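Local coordinates for protein GLB-12 (Caenorhabditis elegans, PDB 4BJA) that binds heme b in a globin fold and probably acts in redox signalling that the worm needs to reproduce, at residues A[30-35]-A[189-194]; A[148-153]-A[198-203]. The protein carries 1 engineered substitution. All coordinates share one frame; numbering follows the deposited sequence.

Contact 1 (A[30-35]-A[189-194])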
loop_
_atom_site.group_PDB
_atom_site.type_symbol
_atom_site.label_atom_id
_atom_site.label_comp_id
_atom_site.label_asym_id
_atom_site.label_seq_id
_atom_site.Cartn_x
_atom_site.Cartn_y
_atom_site.Cartn_z
ATOM N N LEU A 30 -2.510 6.462 4.882
ATOM C CA LEU A 30 -1.238 7.046 4.439
ATOM C C LEU A 30 -1.317 7.872 3.159
ATOM O O LEU A 30 -0.679 8.931 3.038
ATOM C CB LEU A 30 -0.198 5.933 4.279
ATOM C CG LEU A 30 0.017 5.089 5.540
ATOM C CD1 LEU A 30 1.081 4.046 5.233
ATOM C CD2 LEU A 30 0.403 5.938 6.764
ATOM N N ALA A 31 -2.140 7.414 2.223
ATOM C CA ALA A 31 -2.283 8.084 0.915
ATOM C C ALA A 31 -3.282 9.216 0.951
ATOM O O ALA A 31 -3.264 10.095 0.059
ATOM C CB ALA A 31 -2.676 7.044 -0.152
ATOM N N LEU A 32 -4.178 9.191 1.935
ATOM C CA LEU A 32 -5.280 10.143 1.992
ATOM C C LEU A 32 -5.198 10.713 3.379
ATOM O O LEU A 32 -4.814 9.998 4.295
ATOM C CB LEU A 32 -6.599 9.394 1.803
ATOM C CG LEU A 32 -6.698 8.682 0.443
ATOM C CD1 LEU A 32 -7.855 7.653 0.532
ATOM C CD2 LEU A 32 -6.856 9.733 -0.719
ATOM N N ASN A 33 -5.399 12.003 3.499
ATOM C CA ASN A 33 -5.533 12.602 4.800
ATOM C C ASN A 33 -7.015 12.878 5.053
ATOM O O ASN A 33 -7.888 12.492 4.247
ATOM C CB ASN A 33 -4.607 13.837 4.888
ATOM C CG ASN A 33 -5.009 14.978 3.952
ATOM O OD1 ASN A 33 -6.157 15.092 3.498
ATOM N ND2 ASN A 33 -4.056 15.864 3.690
ATOM N N LYS A 34 -7.345 13.460 6.201
ATOM C CA LYS A 34 -8.738 13.697 6.518
ATOM C C LYS A 34 -9.460 14.570 5.482
ATOM O O LYS A 34 -10.595 14.253 5.056
ATOM C CB LYS A 34 -8.828 14.314 7.936
ATOM C CG LYS A 34 -10.050 15.141 8.127
ATOM C CD LYS A 34 -11.207 14.237 8.264
ATOM C CE LYS A 34 -12.392 14.847 8.988
ATOM N NZ LYS A 34 -13.276 13.686 9.319
ATOM N N LYS A 35 -8.826 15.657 5.075
ATOM C CA LYS A 35 -9.420 16.543 4.070
ATOM C C LYS A 35 -9.652 15.823 2.730
ATOM O O LYS A 35 -10.690 16.029 2.071
ATOM C CB LYS A 35 -8.541 17.772 3.847
ATOM C CG LYS A 35 -8.498 18.686 5.095
ATOM C CD LYS A 35 -8.815 20.146 4.786
ATOM C CE LYS A 35 -9.324 20.870 6.045
ATOM N NZ LYS A 35 -8.429 20.615 7.224
ATOM N N THR A 189 -9.147 15.502 -8.946
ATOM C CA THR A 189 -8.502 14.497 -9.793
ATOM C C THR A 189 -7.387 13.734 -9.044
ATOM O O THR A 189 -7.352 12.501 -9.079
ATOM C CB THR A 189 -7.940 15.185 -11.079
ATOM O OG1 THR A 189 -9.004 15.802 -11.821
ATOM C CG2 THR A 189 -7.213 14.212 -11.981
ATOM N N ASP A 190 -6.499 14.472 -8.350
ATOM C CA ASP A 190 -5.378 13.847 -7.674
ATOM C C ASP A 190 -5.880 12.943 -6.525
ATOM O O ASP A 190 -5.389 11.827 -6.363
ATOM C CB ASP A 190 -4.371 14.911 -7.176
ATOM C CG ASP A 190 -3.768 15.774 -8.315
ATOM O OD1 ASP A 190 -4.001 15.543 -9.519
ATOM O OD2 ASP A 190 -3.056 16.752 -7.983
ATOM N N VAL A 191 -6.871 13.403 -5.763
ATOM C CA VAL A 191 -7.381 12.615 -4.652
ATOM C C VAL A 191 -8.046 11.327 -5.140
ATOM O O VAL A 191 -7.809 10.243 -4.571
ATOM C CB VAL A 191 -8.342 13.429 -3.744
ATOM C CG1 VAL A 191 -8.980 12.529 -2.748
ATOM C CG2 VAL A 191 -7.565 14.539 -3.020
ATOM N N TRP A 192 -8.871 11.437 -6.190
ATOM C CA TRP A 192 -9.550 10.261 -6.692
ATOM C C TRP A 192 -8.543 9.300 -7.298
ATOM O O TRP A 192 -8.690 8.079 -7.192
ATOM C CB TRP A 192 -10.691 10.658 -7.690
ATOM C CG TRP A 192 -11.950 10.886 -6.945
ATOM C CD1 TRP A 192 -12.408 12.075 -6.445
ATOM C CD2 TRP A 192 -12.890 9.891 -6.540
ATOM N NE1 TRP A 192 -13.591 11.883 -5.771
ATOM C CE2 TRP A 192 -13.917 10.549 -5.823
ATOM C CE3 TRP A 192 -12.986 8.510 -6.746
ATOM C CZ2 TRP A 192 -15.021 9.856 -5.296
ATOM C CZ3 TRP A 192 -14.084 7.830 -6.232
ATOM C CH2 TRP A 192 -15.078 8.502 -5.498
ATOM N N LYS A 193 -7.509 9.821 -7.952
ATOM C CA LYS A 193 -6.458 8.905 -8.446
ATOM C C LYS A 193 -5.751 8.173 -7.301
ATOM O O LYS A 193 -5.520 6.982 -7.408
ATOM C CB LYS A 193 -5.462 9.594 -9.373
ATOM C CG LYS A 193 -6.107 9.925 -10.733
ATOM C CD LYS A 193 -5.095 10.596 -11.663
ATOM C CE LYS A 193 -5.720 10.943 -13.011
ATOM N NZ LYS A 193 -4.780 11.820 -13.858
ATOM N N LYS A 194 -5.393 8.896 -6.224
ATOM C CA LYS A 194 -4.741 8.203 -5.090
ATOM C C LYS A 194 -5.646 7.147 -4.492
ATOM O O LYS A 194 -5.205 6.029 -4.219
ATOM C CB LYS A 194 -4.312 9.187 -4.017
ATOM C CG LYS A 194 -3.143 10.038 -4.495
ATOM C CD LYS A 194 -2.612 10.918 -3.321
ATOM C CE LYS A 194 -3.694 11.761 -2.627
ATOM N NZ LYS A 194 -3.163 12.507 -1.393
#
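Lys194 reaches from helix 185-214 to the backbone of Ala31, just before helix 34-46. Its NZ donates a hydrogen bond of 2.8 Å to Ala31 O. The amine sits nearly in line with the carbonyl, with a C=O...N angle of 166°. The lysine chain is extended at first and then bends at chi3 (-53°). This bend brings the methylene CE close to the same oxygen as well, with Lys194 CE 3.2 Å from Ala31 O. NZ also forms a salt bridge with Asp36 OD2 in the first turn of helix 34-46. The amine thus ties a loop carbonyl and a helix start to one point, and the nearby carboxylate would favour its charged form. This is the globin A-H packing, where the first long helix and the residues before it lie against the last helix. Asn33 is the N-cap residue there, and its OD1 accepts from Asp36 N.

Leu32 supplies the apolar part. Its CD2 lies 4.0 Å from Val191 O and 4.1 Å from Val191 CG1. The two side chains cross at a slant, and Leu32 CD2 also touches Lys194 CB at 4.2 Å. Val191 further packs on Leu40 of helix 34-46. Ala31 directs its methyl toward helix 185-214 and also packs on Leu30 of the second subunit.

Contact 2 (A[148-153]-A[198-203]). With HEM (protoporphyrin IX containing Fe), chain B.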
loop_
_atom_site.group_PDB
_atom_site.type_symbol
_atom_site.label_atom_id
_atom_site.label_comp_id
_atom_site.label_asym_id
_atom_site.label_seq_id
_atom_site.Cartn_x
_atom_site.Cartn_y
_atom_site.Cartn_z
ATOM N N VAL A 148 -10.326 -2.551 -14.822
ATOM C CA VAL A 148 -11.646 -1.997 -14.517
ATOM C C VAL A 148 -11.505 -0.619 -13.906
ATOM O O VAL A 148 -12.186 0.364 -14.312
ATOM C CB VAL A 148 -12.405 -2.950 -13.547
ATOM C CG1 VAL A 148 -13.648 -2.287 -12.985
ATOM C CG2 VAL A 148 -12.813 -4.266 -14.310
ATOM N N ILE A 149 -10.673 -0.523 -12.858
ATOM C CA ILE A 149 -10.582 0.759 -12.142
ATOM C C ILE A 149 -9.964 1.833 -13.018
ATOM O O ILE A 149 -10.353 2.976 -12.923
ATOM C CB ILE A 149 -9.874 0.629 -10.794
ATOM C CG1 ILE A 149 -10.770 -0.221 -9.919
ATOM C CG2 ILE A 149 -9.602 2.042 -10.201
ATOM C CD1 ILE A 149 -11.981 0.493 -9.429
ATOM N N ASN A 150 -9.067 1.450 -13.935
ATOM C CA ASN A 150 -8.526 2.473 -14.846
ATOM C C ASN A 150 -9.607 3.121 -15.716
ATOM O O ASN A 150 -9.511 4.316 -16.040
ATOM C CB ASN A 150 -7.436 1.872 -15.723
ATOM C CG ASN A 150 -6.136 1.806 -15.030
ATOM O OD1 ASN A 150 -5.993 2.354 -13.928
ATOM N ND2 ASN A 150 -5.141 1.200 -15.672
ATOM N N VAL A 151 -10.641 2.352 -16.093
ATOM C CA VAL A 151 -11.730 2.974 -16.854
ATOM C C VAL A 151 -12.488 3.946 -15.963
ATOM O O VAL A 151 -12.903 5.031 -16.422
ATOM C CB VAL A 151 -12.634 1.935 -17.560
ATOM C CG1 VAL A 151 -13.734 2.677 -18.431
ATOM C CG2 VAL A 151 -11.768 1.008 -18.441
ATOM N N PHE A 152 -12.659 3.579 -14.672
ATOM C CA PHE A 152 -13.204 4.544 -13.744
ATOM C C PHE A 152 -12.358 5.803 -13.601
ATOM O O PHE A 152 -12.897 6.902 -13.550
ATOM C CB PHE A 152 -13.490 3.877 -12.399
ATOM C CG PHE A 152 -14.765 3.100 -12.430
ATOM C CD1 PHE A 152 -15.997 3.743 -12.128
ATOM C CD2 PHE A 152 -14.747 1.762 -12.824
ATOM C CE1 PHE A 152 -17.196 3.019 -12.195
ATOM C CE2 PHE A 152 -15.952 1.009 -12.913
ATOM C CZ PHE A 152 -17.173 1.652 -12.596
ATOM N N ILE A 153 -11.044 5.643 -13.537
ATOM C CA ILE A 153 -10.166 6.818 -13.469
ATOM C C ILE A 153 -10.400 7.744 -14.683
ATOM O O ILE A 153 -10.484 8.993 -14.544
ATOM C CB ILE A 153 -8.702 6.371 -13.365
ATOM C CG1 ILE A 153 -8.451 5.780 -11.955
ATOM C CG2 ILE A 153 -7.751 7.571 -13.602
ATOM C CD1 ILE A 153 -7.138 5.050 -11.788
ATOM N N THR A 198 -5.139 3.068 -4.761
ATOM C CA THR A 198 -5.015 2.301 -3.519
ATOM C C THR A 198 -6.043 1.155 -3.504
ATOM O O THR A 198 -5.734 0.069 -3.020
ATOM C CB THR A 198 -5.177 3.213 -2.275
ATOM O OG1 THR A 198 -4.177 4.247 -2.360
ATOM C CG2 THR A 198 -4.969 2.434 -0.995
ATOM N N VAL A 199 -7.252 1.385 -4.050
ATOM C CA VAL A 199 -8.184 0.279 -4.160
ATOM C C VAL A 199 -7.602 -0.825 -5.059
ATOM O O VAL A 199 -7.607 -2.011 -4.711
ATOM C CB VAL A 199 -9.552 0.758 -4.685
ATOM C CG1 VAL A 199 -10.435 -0.451 -4.999
ATOM C CG2 VAL A 199 -10.211 1.713 -3.599
ATOM N N ILE A 200 -7.022 -0.432 -6.190
ATOM C CA ILE A 200 -6.386 -1.439 -7.064
ATOM C C ILE A 200 -5.295 -2.205 -6.324
ATOM O O ILE A 200 -5.262 -3.426 -6.358
ATOM C CB ILE A 200 -5.728 -0.791 -8.288
ATOM C CG1 ILE A 200 -6.806 -0.188 -9.186
ATOM C CG2 ILE A 200 -4.957 -1.887 -9.094
ATOM C CD1 ILE A 200 -6.235 0.765 -10.303
ATOM N N SER A 201 -4.390 -1.493 -5.649
ATOM C CA SER A 201 -3.262 -2.197 -5.039
ATOM C C SER A 201 -3.747 -3.167 -3.941
ATOM O O SER A 201 -3.244 -4.290 -3.858
ATOM C CB SER A 201 -2.246 -1.225 -4.504
ATOM O OG SER A 201 -2.765 -0.587 -3.382
ATOM N N GLN A 202 -4.727 -2.747 -3.128
ATOM C CA GLN A 202 -5.151 -3.613 -2.018
ATOM C C GLN A 202 -6.003 -4.779 -2.487
ATOM O O GLN A 202 -5.897 -5.889 -1.935
ATOM C CB GLN A 202 -5.863 -2.779 -0.954
ATOM C CG GLN A 202 -4.889 -1.755 -0.365
ATOM C CD GLN A 202 -3.628 -2.445 0.167
ATOM O OE1 GLN A 202 -3.698 -3.204 1.126
ATOM N NE2 GLN A 202 -2.476 -2.230 -0.503
ATOM N N MET A 203 -6.811 -4.565 -3.537
ATOM C CA MET A 203 -7.526 -5.719 -4.078
ATOM C C MET A 203 -6.567 -6.662 -4.759
ATOM O O MET A 203 -6.703 -7.871 -4.608
ATOM C CB MET A 203 -8.636 -5.302 -5.018
ATOM C CG MET A 203 -9.768 -4.639 -4.288
ATOM S SD MET A 203 -10.987 -4.119 -5.479
ATOM C CE MET A 203 -11.728 -5.688 -5.868
HETATM C CHA HEM B . -18.572 -9.858 -6.992
HETATM C CHB HEM B . -16.596 -5.466 -6.487
HETATM C CHC HEM B . -13.701 -6.334 -10.226
HETATM C CHD HEM B . -16.204 -10.331 -11.200
HETATM C C1A HEM B . -18.242 -8.635 -6.516
HETATM C C2A HEM B . -18.747 -8.047 -5.289
HETATM C C3A HEM B . -18.182 -6.832 -5.180
HETATM C C4A HEM B . -17.324 -6.621 -6.325
HETATM C CMA HEM B . -18.381 -5.766 -4.069
HETATM C CAA HEM B . -19.739 -8.756 -4.308
HETATM C CBA HEM B . -19.100 -8.967 -2.927
HETATM C CGA HEM B . -17.944 -9.847 -3.110
HETATM O O1A HEM B . -18.097 -10.904 -3.784
HETATM O O2A HEM B . -16.864 -9.438 -2.609
HETATM C C1B HEM B . -15.611 -5.384 -7.426
HETATM C C2B HEM B . -14.622 -4.315 -7.499
HETATM C C3B HEM B . -13.835 -4.559 -8.508
HETATM C C4B HEM B . -14.286 -5.775 -9.135
HETATM C CMB HEM B . -14.530 -3.131 -6.523
HETATM C CAB HEM B . -12.620 -3.676 -8.902
HETATM C CBB HEM B . -12.151 -3.736 -10.124
HETATM C C1C HEM B . -14.113 -7.488 -10.801
HETATM C C2C HEM B . -13.536 -8.080 -11.982
HETATM C C3C HEM B . -14.211 -9.184 -12.250
HETATM C C4C HEM B . -15.271 -9.321 -11.275
HETATM C CMC HEM B . -12.313 -7.513 -12.741
HETATM C CAC HEM B . -13.913 -10.123 -13.442
HETATM C CBC HEM B . -14.277 -11.387 -13.319
HETATM C C1D HEM B . -17.106 -10.518 -10.215
HETATM C C2D HEM B . -18.161 -11.487 -10.243
HETATM C C3D HEM B . -18.882 -11.341 -8.941
HETATM C C4D HEM B . -18.196 -10.296 -8.236
HETATM C CMD HEM B . -18.516 -12.494 -11.361
HETATM C CAD HEM B . -20.122 -12.125 -8.473
HETATM C CBD HEM B . -21.328 -11.194 -8.684
HETATM C CGD HEM B . -21.688 -10.916 -10.141
HETATM O O1D HEM B . -21.346 -11.696 -11.056
HETATM O O2D HEM B . -22.352 -9.897 -10.374
HETATM N NA HEM B . -17.376 -7.732 -7.145
HETATM N NB HEM B . -15.386 -6.290 -8.459
HETATM N NC HEM B . -15.170 -8.280 -10.406
HETATM N ND HEM B . -17.163 -9.814 -9.006
HETATM FE FE HEM B . -16.305 -8.030 -8.748
#
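Ile149 touches two partners at once: Ile200 of the last helix and a vinyl group of the heme. Its CG1 is 3.8 Å from HEM CBB, the end carbon of that vinyl. Ile149 and Ile200 make most of this helix contact, with no hydrogen bond across it. Their side chains slide past each other in opposite directions. The closest approach is 3.6 Å, between Ile149 CB and Ile200 CG1. Ile149 CG2 lies equally near Ile200 CD1, at 3.6 Å. With CG1 opposite the carbonyl carbon (chi1 -67°), CB and CG2 lie against Ile200, while CG1 reaches the vinyl and still borders Ile200. Val148 touches the same vinyl carbon, its CB at 3.5 Å from HEM CBB. The side chain of Asn150 crosses Ile200 at about a right angle, with Asn150 OD1 4.0 Å from Ile200 CD1.

Met203, one turn on from Val199, belongs to the heme side. In the conformer described, one of two, its CE lies above the outer C2B-C3B bond of a pyrrole ring, 3.6 Å from HEM C3B. Val148 lies on the opposite side of the porphyrin plane. On the same helix as Val148, Phe152 stacks on Phe96. Ile200 also packs on Glu25 of the second subunit. Helices 144-160 and 185-214 correspond to G and H of the globin fold, and their paired apolar faces here form the inner end of the heme pocket.

Contacts 1 and 2 follow one another along helix 185-214, with centres about 14 Å apart. The earlier turn holds residues 30-35, the later one helix 144-160. The contacts also touch directly. Ala31 CB packs on Thr198 OG1 at 3.9 Å, and Lys193 CE meets Ile153 CG2 at 4.0 Å. Contact 1 is away from the heme. Contact 2 lines the heme pocket: the side chain of Ile149 is about 9 Å from that of His92 and about 10 Å from that of His127, the two axial ligands of the iron. Both contacts also touch the second subunit.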